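Side-chain contacts in FEZ-1 protein (Fluoribacter gormanii, PDB 5WCK), which probably hydrolyses beta-lactam antibiotics as a monomeric subclass B3 metallo-beta-lactamase, using a pair of zinc ions: residues H71-H76 against F109-D114; D42-V47 against Y118-T123; D97-V100 against K106-F109; H149-T154 against I187-I192. The protein carries 2 engineered substitutions. One frame throughout, in Å; residues are numbered along the deposited sequence.

Contact 1. Residues H71-H76 against F109-D114. With ZN (zinc ion), chain D; ZN (zinc ion), chain C.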
# COMPACT_ATOMS: atom_id res chain seq x y z
N HIS A 71 3.34 -1.90 -2.89
CA HIS A 71 4.10 -2.08 -4.12
C HIS A 71 5.60 -2.03 -3.81
O HIS A 71 6.00 -1.57 -2.76
CB HIS A 71 3.68 -1.06 -5.19
CG HIS A 71 4.01 0.37 -4.93
ND1 HIS A 71 3.08 1.29 -4.45
CD2 HIS A 71 5.15 1.06 -5.12
CE1 HIS A 71 3.64 2.48 -4.39
NE2 HIS A 71 4.91 2.38 -4.80
N ALA A 72 6.39 -2.52 -4.77
CA ALA A 72 7.84 -2.71 -4.59
C ALA A 72 8.62 -1.44 -4.94
O ALA A 72 9.30 -1.38 -5.95
CB ALA A 72 8.31 -3.90 -5.41
N HIS A 73 8.51 -0.43 -4.08
CA HIS A 73 9.39 0.72 -4.04
C HIS A 73 9.94 0.87 -2.62
O HIS A 73 9.30 0.47 -1.64
CB HIS A 73 8.69 2.01 -4.49
CG HIS A 73 8.54 2.16 -5.96
ND1 HIS A 73 7.56 2.98 -6.54
CD2 HIS A 73 9.26 1.64 -6.99
CE1 HIS A 73 7.70 2.94 -7.85
NE2 HIS A 73 8.70 2.10 -8.16
N PHE A 74 11.13 1.46 -2.52
CA PHE A 74 11.82 1.56 -1.23
C PHE A 74 10.96 2.21 -0.14
O PHE A 74 11.09 1.84 1.04
CB PHE A 74 13.15 2.32 -1.36
CG PHE A 74 12.99 3.80 -1.56
CD1 PHE A 74 12.77 4.34 -2.82
CD2 PHE A 74 12.99 4.67 -0.48
CE1 PHE A 74 12.56 5.70 -2.99
CE2 PHE A 74 12.79 6.03 -0.65
CZ PHE A 74 12.57 6.54 -1.91
N ASP A 75 10.10 3.18 -0.49
CA ASP A 75 9.35 3.92 0.51
C ASP A 75 8.25 3.05 1.14
O ASP A 75 7.74 3.44 2.18
CB ASP A 75 8.79 5.24 -0.03
CG ASP A 75 7.89 5.15 -1.26
OD1 ASP A 75 8.18 4.30 -2.11
OD2 ASP A 75 6.95 5.97 -1.38
N HIS A 76 7.89 1.93 0.51
CA HIS A 76 6.90 1.01 1.09
C HIS A 76 7.51 -0.30 1.57
O HIS A 76 6.89 -0.97 2.41
CB HIS A 76 5.76 0.76 0.08
CG HIS A 76 5.20 2.05 -0.40
ND1 HIS A 76 4.47 2.89 0.41
CD2 HIS A 76 5.40 2.74 -1.55
CE1 HIS A 76 4.20 4.01 -0.24
NE2 HIS A 76 4.73 3.94 -1.45
N PHE A 109 12.06 -1.63 -13.44
CA PHE A 109 11.95 -1.24 -14.84
C PHE A 109 12.39 0.20 -15.07
O PHE A 109 12.78 0.54 -16.21
CB PHE A 109 10.53 -1.42 -15.40
CG PHE A 109 9.56 -0.32 -15.04
CD1 PHE A 109 8.79 -0.40 -13.89
CD2 PHE A 109 9.39 0.78 -15.87
CE1 PHE A 109 7.89 0.61 -13.57
CE2 PHE A 109 8.50 1.79 -15.54
CZ PHE A 109 7.75 1.69 -14.39
N HIS A 110 12.27 1.05 -14.04
CA HIS A 110 12.55 2.46 -14.18
C HIS A 110 13.81 2.89 -13.42
O HIS A 110 14.56 3.73 -13.93
CB HIS A 110 11.36 3.31 -13.73
CG HIS A 110 11.54 4.73 -14.11
ND1 HIS A 110 11.31 5.19 -15.39
CD2 HIS A 110 12.00 5.78 -13.42
CE1 HIS A 110 11.61 6.47 -15.44
NE2 HIS A 110 12.03 6.85 -14.27
N TYR A 111 14.01 2.35 -12.20
CA TYR A 111 15.00 2.88 -11.23
C TYR A 111 16.20 1.93 -11.07
O TYR A 111 17.01 2.11 -10.16
CB TYR A 111 14.35 3.12 -9.86
CG TYR A 111 13.27 4.17 -9.87
CD1 TYR A 111 13.57 5.51 -9.98
CD2 TYR A 111 11.94 3.79 -9.78
CE1 TYR A 111 12.56 6.47 -9.99
CE2 TYR A 111 10.92 4.73 -9.84
CZ TYR A 111 11.23 6.07 -9.94
OH TYR A 111 10.25 7.04 -9.98
N ALA A 112 16.35 0.96 -11.99
CA ALA A 112 17.49 -0.01 -11.93
C ALA A 112 18.84 0.71 -11.81
O ALA A 112 19.74 0.20 -11.12
CB ALA A 112 17.47 -0.91 -13.14
N ASN A 113 18.97 1.86 -12.48
CA ASN A 113 20.26 2.59 -12.50
C ASN A 113 20.26 3.79 -11.55
O ASN A 113 21.12 4.65 -11.68
CB ASN A 113 20.63 2.97 -13.95
CG ASN A 113 21.28 1.80 -14.67
OD1 ASN A 113 22.20 1.19 -14.12
ND2 ASN A 113 20.83 1.50 -15.88
N ASP A 114 19.36 3.82 -10.56
CA ASP A 114 19.32 4.86 -9.53
C ASP A 114 19.55 4.23 -8.15
O ASP A 114 18.61 3.76 -7.49
CB ASP A 114 17.97 5.60 -9.53
CG ASP A 114 17.93 6.80 -8.58
OD1 ASP A 114 18.83 6.90 -7.71
OD2 ASP A 114 16.97 7.63 -8.69
ZN ZN D . 5.98 3.96 -5.65
ZN ZN C . 5.27 5.72 -2.53
O HOH W 1 6.35 5.14 -4.12
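On the His73 side of the contact between His73 and Tyr111, water 1 is gripped by three groups. It bridges the two zinc ions, at 2.0 Å from each. It also donates a hydrogen bond of 2.8 Å to Asp75 OD1. The other oxygen, Asp75 OD2, binds the zinc that His76 NE2 also holds. One carboxylate thus holds a metal with one oxygen and steers the bridging water with the other.

The other zinc ion is bound by His71 NE2 and by His73 ND1, the latter at 2.1 Å. With CG of His73 beside the backbone N and anti to the carbonyl carbon (chi1 -79°), the ring presents ND1 to the zinc and NE2 to the tyrosine. His73 NE2 meets Tyr111 CE2 at 3.8 Å. The rings form an offset edge-to-face pair with centroids 5.5 Å apart and planes at 84°, the edge of Tyr111 being directed at the face of His73. Tyr111 OH is hydrogen-bonded to Asn178, which helps to hold the ring in this orientation.

His71 ND1 bonds to Gly173 O, which fixes the rotation of that ring. His73 is the N-cap of the short helix 74-77, and His76 N reaches back to His73 O over 3.0 Å. His149 completes the site of His71 and His73, and His215 that of Asp75 and His76. The run His71-Ala72-His73-Phe74-Asp75-His76 is the HxHxDH motif of the metallo-beta-lactamase superfamily, here with a dinuclear zinc site.

Contact 2. Residues D42-V47 against Y118-T123; sequences DLEANV and YFTQST
Glu44 and Thr120 meet between two irregular pieces of backbone, whose closest CA atoms, those of Glu44 and Phe119, are 8.8 Å apart. In the metallo-beta-lactamase fold one piece leads from strand 35-39 into helix 47-56. The other lies in the long loop between helix 95-103 and strand 126-128. The side chains bridge the gap at the surface.

Glu44 stretches out beyond CG and crosses Thr120 at about a right angle. Only one carboxylate oxygen does the touching: Glu44 OE1 lies 3.1 Å from Thr120 OG1. The hydroxyl sits beside its own backbone N and anti to the carbonyl carbon (chi1 -55°), which puts it on the same side as the amide. The amide itself reaches the carboxylate through water 2, which bridges the two residues. This water donates to Glu44 OE1 over 2.6 Å and accepts from Thr120 N at 2.9 Å.

Helix 80-87 lies close by, with Leu82 touching Glu44 and Glu81 touching Thr120. The neighbouring ring of Phe119 turns to Phe74 and helix 95-103 instead.

The turn that carries Glu44 is tied from within. Asn46 N donates to Leu43 O, and the Asn46 side chain returns a bond to the same residue: Leu43 N reaches Asn46 OD1 over 3.0 Å, with an N-H...O angle of 148° and the donor tilted 25° from the carbonyl plane.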
# COMPACT_ATOMS: atom_id res chain seq x y z
N ASP A 42 7.87 0.34 5.07
CA ASP A 42 8.35 1.73 4.98
C ASP A 42 9.89 1.76 4.91
O ASP A 42 10.52 0.85 4.41
CB ASP A 42 7.73 2.56 6.09
CG ASP A 42 6.21 2.50 6.13
OD1 ASP A 42 5.62 2.10 5.10
OD2 ASP A 42 5.64 2.86 7.18
N LEU A 43 10.48 2.88 5.35
CA LEU A 43 11.95 2.99 5.34
C LEU A 43 12.52 2.19 6.52
O LEU A 43 11.84 1.99 7.53
CB LEU A 43 12.34 4.46 5.47
CG LEU A 43 11.75 5.41 4.44
CD1 LEU A 43 12.11 6.84 4.79
CD2 LEU A 43 12.19 5.05 3.04
N GLU A 44 13.81 1.81 6.42
CA GLU A 44 14.48 1.15 7.55
C GLU A 44 14.30 1.97 8.83
O GLU A 44 14.06 1.41 9.91
CB GLU A 44 15.96 0.95 7.25
CG GLU A 44 16.24 -0.17 6.29
CD GLU A 44 17.73 -0.47 6.16
OE1 GLU A 44 18.14 -1.05 5.13
OE2 GLU A 44 18.48 -0.07 7.07
N ALA A 45 14.44 3.31 8.72
CA ALA A 45 14.28 4.22 9.86
C ALA A 45 12.87 4.16 10.48
O ALA A 45 12.69 4.56 11.62
CB ALA A 45 14.61 5.63 9.42
N ASN A 46 11.87 3.69 9.71
CA ASN A 46 10.51 3.67 10.21
C ASN A 46 10.19 2.36 10.94
O ASN A 46 9.14 2.29 11.59
CB ASN A 46 9.50 3.87 9.08
CG ASN A 46 9.69 5.16 8.33
OD1 ASN A 46 9.65 5.16 7.10
ND2 ASN A 46 9.94 6.26 9.03
N VAL A 47 11.04 1.34 10.84
CA VAL A 47 10.73 0.04 11.47
C VAL A 47 10.60 0.20 12.98
O VAL A 47 9.64 -0.27 13.60
CB VAL A 47 11.72 -1.07 11.05
CG1 VAL A 47 11.54 -2.34 11.85
CG2 VAL A 47 11.60 -1.38 9.57
N TYR A 118 17.67 1.83 -4.05
CA TYR A 118 17.89 0.45 -3.71
C TYR A 118 17.57 0.23 -2.23
O TYR A 118 17.52 1.17 -1.43
CB TYR A 118 19.34 0.03 -3.95
CG TYR A 118 19.84 0.09 -5.37
CD1 TYR A 118 19.01 0.25 -6.47
CD2 TYR A 118 21.21 0.01 -5.61
CE1 TYR A 118 19.51 0.31 -7.76
CE2 TYR A 118 21.73 0.07 -6.89
CZ TYR A 118 20.88 0.22 -7.98
OH TYR A 118 21.40 0.28 -9.23
N PHE A 119 17.31 -1.02 -1.88
CA PHE A 119 17.00 -1.39 -0.49
C PHE A 119 17.47 -2.82 -0.24
O PHE A 119 17.85 -3.54 -1.15
CB PHE A 119 15.51 -1.16 -0.23
CG PHE A 119 14.56 -1.81 -1.21
CD1 PHE A 119 14.23 -1.19 -2.41
CD2 PHE A 119 13.97 -3.03 -0.92
CE1 PHE A 119 13.36 -1.79 -3.30
CE2 PHE A 119 13.10 -3.62 -1.82
CZ PHE A 119 12.79 -3.00 -3.00
N THR A 120 17.44 -3.23 1.02
CA THR A 120 17.94 -4.56 1.43
C THR A 120 17.16 -5.67 0.74
O THR A 120 15.93 -5.69 0.77
CB THR A 120 17.89 -4.69 2.96
OG1 THR A 120 18.62 -3.60 3.51
CG2 THR A 120 18.45 -6.01 3.44
N GLN A 121 17.91 -6.61 0.14
CA GLN A 121 17.34 -7.81 -0.45
C GLN A 121 16.68 -8.68 0.63
O GLN A 121 17.09 -8.72 1.80
CB GLN A 121 18.43 -8.59 -1.19
CG GLN A 121 19.04 -7.81 -2.34
CD GLN A 121 20.07 -8.61 -3.11
OE1 GLN A 121 20.20 -9.82 -2.94
NE2 GLN A 121 20.77 -7.94 -4.01
N SER A 122 15.58 -9.34 0.24
CA SER A 122 14.88 -10.25 1.11
C SER A 122 14.33 -11.39 0.25
O SER A 122 14.36 -11.31 -0.99
CB SER A 122 13.81 -9.53 1.89
OG SER A 122 12.87 -9.04 0.98
N THR A 123 13.88 -12.46 0.90
CA THR A 123 13.20 -13.51 0.19
C THR A 123 11.70 -13.37 0.43
O THR A 123 11.26 -12.88 1.47
CB THR A 123 13.73 -14.88 0.63
OG1 THR A 123 13.53 -14.97 2.03
CG2 THR A 123 15.20 -15.06 0.32
O HOH W 2 16.54 -1.51 3.13

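Contact 3. Residues D97-V100 against K106-F109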
# COMPACT_ATOMS: atom_id res chain seq x y z
N ASP A 97 5.96 -8.15 -8.90
CA ASP A 97 6.91 -7.33 -8.14
C ASP A 97 8.00 -8.13 -7.40
O ASP A 97 8.84 -7.54 -6.76
CB ASP A 97 6.18 -6.42 -7.15
CG ASP A 97 5.83 -5.05 -7.68
OD1 ASP A 97 6.18 -4.74 -8.85
OD2 ASP A 97 5.17 -4.31 -6.92
N VAL A 98 7.97 -9.46 -7.47
CA VAL A 98 8.90 -10.32 -6.71
C VAL A 98 10.35 -10.03 -7.14
O VAL A 98 11.22 -9.92 -6.27
CB VAL A 98 8.54 -11.79 -6.85
CG1 VAL A 98 9.66 -12.70 -6.31
CG2 VAL A 98 7.21 -12.08 -6.14
N SER A 99 10.59 -9.88 -8.45
CA SER A 99 11.96 -9.65 -8.91
C SER A 99 12.56 -8.41 -8.23
O SER A 99 13.73 -8.38 -7.82
CB SER A 99 12.04 -9.52 -10.41
OG SER A 99 13.35 -9.16 -10.80
N VAL A 100 11.77 -7.33 -8.13
CA VAL A 100 12.28 -6.12 -7.51
C VAL A 100 12.60 -6.35 -6.03
O VAL A 100 13.62 -5.87 -5.53
CB VAL A 100 11.32 -4.94 -7.71
CG1 VAL A 100 11.71 -3.75 -6.87
CG2 VAL A 100 11.26 -4.56 -9.18
N LYS A 106 17.32 -3.51 -7.90
CA LYS A 106 18.24 -3.50 -9.05
C LYS A 106 17.57 -3.93 -10.37
O LYS A 106 18.08 -3.56 -11.45
CB LYS A 106 19.47 -4.35 -8.73
CG LYS A 106 20.32 -3.71 -7.64
CD LYS A 106 21.62 -4.44 -7.36
CE LYS A 106 22.46 -3.69 -6.35
NZ LYS A 106 23.72 -4.42 -6.04
N SER A 107 16.42 -4.63 -10.32
CA SER A 107 15.68 -5.04 -11.50
C SER A 107 14.51 -4.11 -11.84
O SER A 107 13.71 -4.41 -12.72
CB SER A 107 15.19 -6.46 -11.40
OG SER A 107 14.15 -6.57 -10.43
N ASP A 108 14.39 -2.98 -11.14
CA ASP A 108 13.23 -2.09 -11.34
C ASP A 108 13.23 -1.58 -12.78
O ASP A 108 14.26 -1.13 -13.30
CB ASP A 108 13.30 -0.94 -10.35
CG ASP A 108 12.05 -0.08 -10.31
OD1 ASP A 108 11.81 0.69 -11.28
OD2 ASP A 108 11.33 -0.20 -9.30
N PHE A 109 12.06 -1.63 -13.44
CA PHE A 109 11.95 -1.24 -14.84
C PHE A 109 12.39 0.20 -15.07
O PHE A 109 12.78 0.54 -16.21
CB PHE A 109 10.53 -1.42 -15.40
CG PHE A 109 9.56 -0.32 -15.04
CD1 PHE A 109 8.79 -0.40 -13.89
CD2 PHE A 109 9.39 0.78 -15.87
CE1 PHE A 109 7.89 0.61 -13.57
CE2 PHE A 109 8.50 1.79 -15.54
CZ PHE A 109 7.75 1.69 -14.39
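Ser99 and Ser107 join their hydroxyls in a short hydrogen bond, OG to OG 2.7 Å, in which either could be the donor. The bond ties helix 95-103 to the loop that follows it in the metallo-beta-lactamase fold. Ser107 OG lies between its backbone N and carbonyl carbon (chi1 70°), which brings it to the hydroxyl of Ser99. Ser99 supplies its hydroxyl from a position beside its own carbonyl carbon.

Next to this polar pair Val100 makes the nonpolar part of the contact. Its CG2 methyl packs 3.7 Å from Ser107 OG and 3.8 Å from Asp108 CA. The other methyl, CG1, is turned to Ala72 of the zinc-binding segment.

Further out, Ser103 holds the two sides in place: its OG is hydrogen-bonded to Ser99 O and to Ser107 N. Asp97, one turn before Val100, bonds through OD2 to Ala72 N and Thr150 OG1. Asp108 is fixed by its own backbone neighbours. OD1 accepts from His110 N, closing an Asx turn, and also from Tyr111 N. The other oxygen lies beside a zinc ligand, Asp108 OD2 packing against His73 CD2.

Contact 4. Residues H149-T154 against I187-I192; sequences HTRGCT and ITYPKI. With ZN (zinc ion), chain D.
Arg151 and Tyr189 slide past each other in opposite directions, the arginine lying along one face of the ring. Its CG methylene makes a CH-pi contact 4.1 Å from the ring centroid of Tyr189 and only 11° off the ring normal. From there the chain runs extended to NE, which carries the guanidinium toward the CB end of the tyrosine. The two planes stand 40° apart, and Arg151 NH1 comes within 3.5 Å of Tyr189 CD1. On the opposite face of the ring lies Ile192 CA, so Tyr189 is sandwiched between Arg151 and the start of helix 192-204.

The far end of the arginine is fixed by a hydrogen bond. Arg151 NH2 donates to Thr188 O over 2.8 Å, with an N-H...O angle of 152°. The acceptor lies close to the guanidinium plane, whereas the donor stands well above the carbonyl plane of Thr188.

In the metallo-beta-lactamase fold this packing joins the loop before strand 154-162 to the loop before helix 192-204. The first of these also carries a zinc ligand: His149 NE2 binds its zinc ion at 2.1 Å.

The hydroxyl of Tyr189 bonds to Asp195, and its ring also meets Phe109 edge-to-face. Thr188 OG1 bonds to the backbone oxygen of Phe109.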
# COMPACT_ATOMS: atom_id res chain seq x y z
N HIS A 149 2.14 1.71 -11.90
CA HIS A 149 3.06 2.38 -10.99
C HIS A 149 4.27 1.48 -10.69
O HIS A 149 5.40 1.95 -10.64
CB HIS A 149 2.33 2.86 -9.73
CG HIS A 149 3.23 3.59 -8.80
ND1 HIS A 149 3.54 4.93 -8.96
CD2 HIS A 149 3.94 3.14 -7.75
CE1 HIS A 149 4.41 5.28 -8.00
NE2 HIS A 149 4.66 4.19 -7.24
N THR A 150 3.98 0.21 -10.40
CA THR A 150 4.95 -0.88 -10.48
C THR A 150 4.28 -2.02 -11.23
O THR A 150 3.07 -2.02 -11.45
CB THR A 150 5.45 -1.36 -9.12
OG1 THR A 150 4.39 -2.06 -8.47
CG2 THR A 150 6.00 -0.26 -8.25
N ARG A 151 5.08 -2.98 -11.67
CA ARG A 151 4.53 -4.09 -12.46
C ARG A 151 3.51 -4.88 -11.63
O ARG A 151 2.55 -5.42 -12.19
CB ARG A 151 5.65 -5.04 -12.87
CG ARG A 151 6.71 -4.43 -13.77
CD ARG A 151 7.80 -5.46 -14.01
NE ARG A 151 8.88 -5.03 -14.88
CZ ARG A 151 8.86 -5.04 -16.20
NH1 ARG A 151 7.76 -5.39 -16.85
NH2 ARG A 151 9.97 -4.68 -16.86
N GLY A 152 3.75 -4.97 -10.31
CA GLY A 152 2.93 -5.79 -9.42
C GLY A 152 2.20 -5.00 -8.35
O GLY A 152 1.81 -5.59 -7.35
N CYS A 153 1.97 -3.71 -8.57
CA CYS A 153 1.30 -2.88 -7.57
C CYS A 153 -0.01 -3.54 -7.17
O CYS A 153 -0.79 -3.99 -8.05
CB CYS A 153 1.04 -1.50 -8.14
SG CYS A 153 0.26 -0.43 -6.91
N THR A 154 -0.23 -3.60 -5.85
CA THR A 154 -1.33 -4.34 -5.24
C THR A 154 -2.24 -3.35 -4.51
O THR A 154 -1.78 -2.62 -3.66
CB THR A 154 -0.83 -5.43 -4.29
OG1 THR A 154 0.07 -6.27 -5.04
CG2 THR A 154 -1.94 -6.25 -3.68
N ILE A 187 10.84 0.93 -23.18
CA ILE A 187 11.77 -0.13 -23.61
C ILE A 187 11.78 -1.32 -22.66
O ILE A 187 11.90 -2.47 -23.12
CB ILE A 187 13.17 0.48 -23.77
CG1 ILE A 187 13.21 1.56 -24.86
CG2 ILE A 187 14.25 -0.59 -23.96
CD1 ILE A 187 13.00 1.05 -26.27
N THR A 188 11.67 -1.08 -21.34
CA THR A 188 11.80 -2.16 -20.36
C THR A 188 10.43 -2.74 -19.96
O THR A 188 10.34 -3.89 -19.55
CB THR A 188 12.56 -1.67 -19.12
OG1 THR A 188 11.84 -0.58 -18.56
CG2 THR A 188 13.98 -1.25 -19.46
N TYR A 189 9.38 -1.91 -20.05
CA TYR A 189 8.02 -2.25 -19.59
C TYR A 189 7.02 -1.82 -20.65
O TYR A 189 6.29 -0.86 -20.49
CB TYR A 189 7.81 -1.57 -18.24
CG TYR A 189 6.52 -1.81 -17.48
CD1 TYR A 189 5.60 -2.80 -17.81
CD2 TYR A 189 6.24 -1.00 -16.39
CE1 TYR A 189 4.43 -2.97 -17.08
CE2 TYR A 189 5.10 -1.19 -15.63
CZ TYR A 189 4.17 -2.14 -16.00
OH TYR A 189 3.04 -2.31 -15.23
N PRO A 190 6.98 -2.50 -21.82
CA PRO A 190 6.15 -2.03 -22.92
C PRO A 190 4.66 -1.89 -22.61
O PRO A 190 3.99 -1.03 -23.21
CB PRO A 190 6.36 -3.10 -24.00
CG PRO A 190 7.70 -3.72 -23.66
CD PRO A 190 7.82 -3.66 -22.16
N LYS A 191 4.16 -2.72 -21.69
CA LYS A 191 2.70 -2.70 -21.41
C LYS A 191 2.36 -1.68 -20.31
O LYS A 191 1.23 -1.70 -19.78
CB LYS A 191 2.23 -4.09 -21.00
CG LYS A 191 2.28 -5.10 -22.15
CD LYS A 191 1.66 -6.43 -21.84
CE LYS A 191 1.64 -7.31 -23.08
NZ LYS A 191 1.08 -8.65 -22.78
N ILE A 192 3.29 -0.79 -19.95
CA ILE A 192 3.05 0.15 -18.84
C ILE A 192 1.71 0.88 -19.02
O ILE A 192 0.94 0.95 -18.06
CB ILE A 192 4.22 1.12 -18.62
CG1 ILE A 192 4.00 2.01 -17.39
CG2 ILE A 192 4.56 1.93 -19.87
CD1 ILE A 192 5.19 2.83 -17.00
ZN ZN D . 5.98 3.96 -5.65
O HOH W 1 6.35 5.14 -4.12

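In the fold
Contacts 1 and 3 are close neighbours, with centres 7 Å apart, and share Phe109. Both are nested inside the chain loop closed by contact 2. Contact 4 follows in series, its centre 11 Å from that of contact 1 and 10 Å from that of contact 3. Contacts 1 and 4 also share a zinc ion and water 1. Contacts 2 and 4 are the most distant pair, about 21 Å between centres, and do not touch. The long loop between helix 95-103 and strand 126-128 supplies one side of contacts 1, 2 and 3. It passes beside His73 near the metal site and, further along, reaches the surface turn at 42-47.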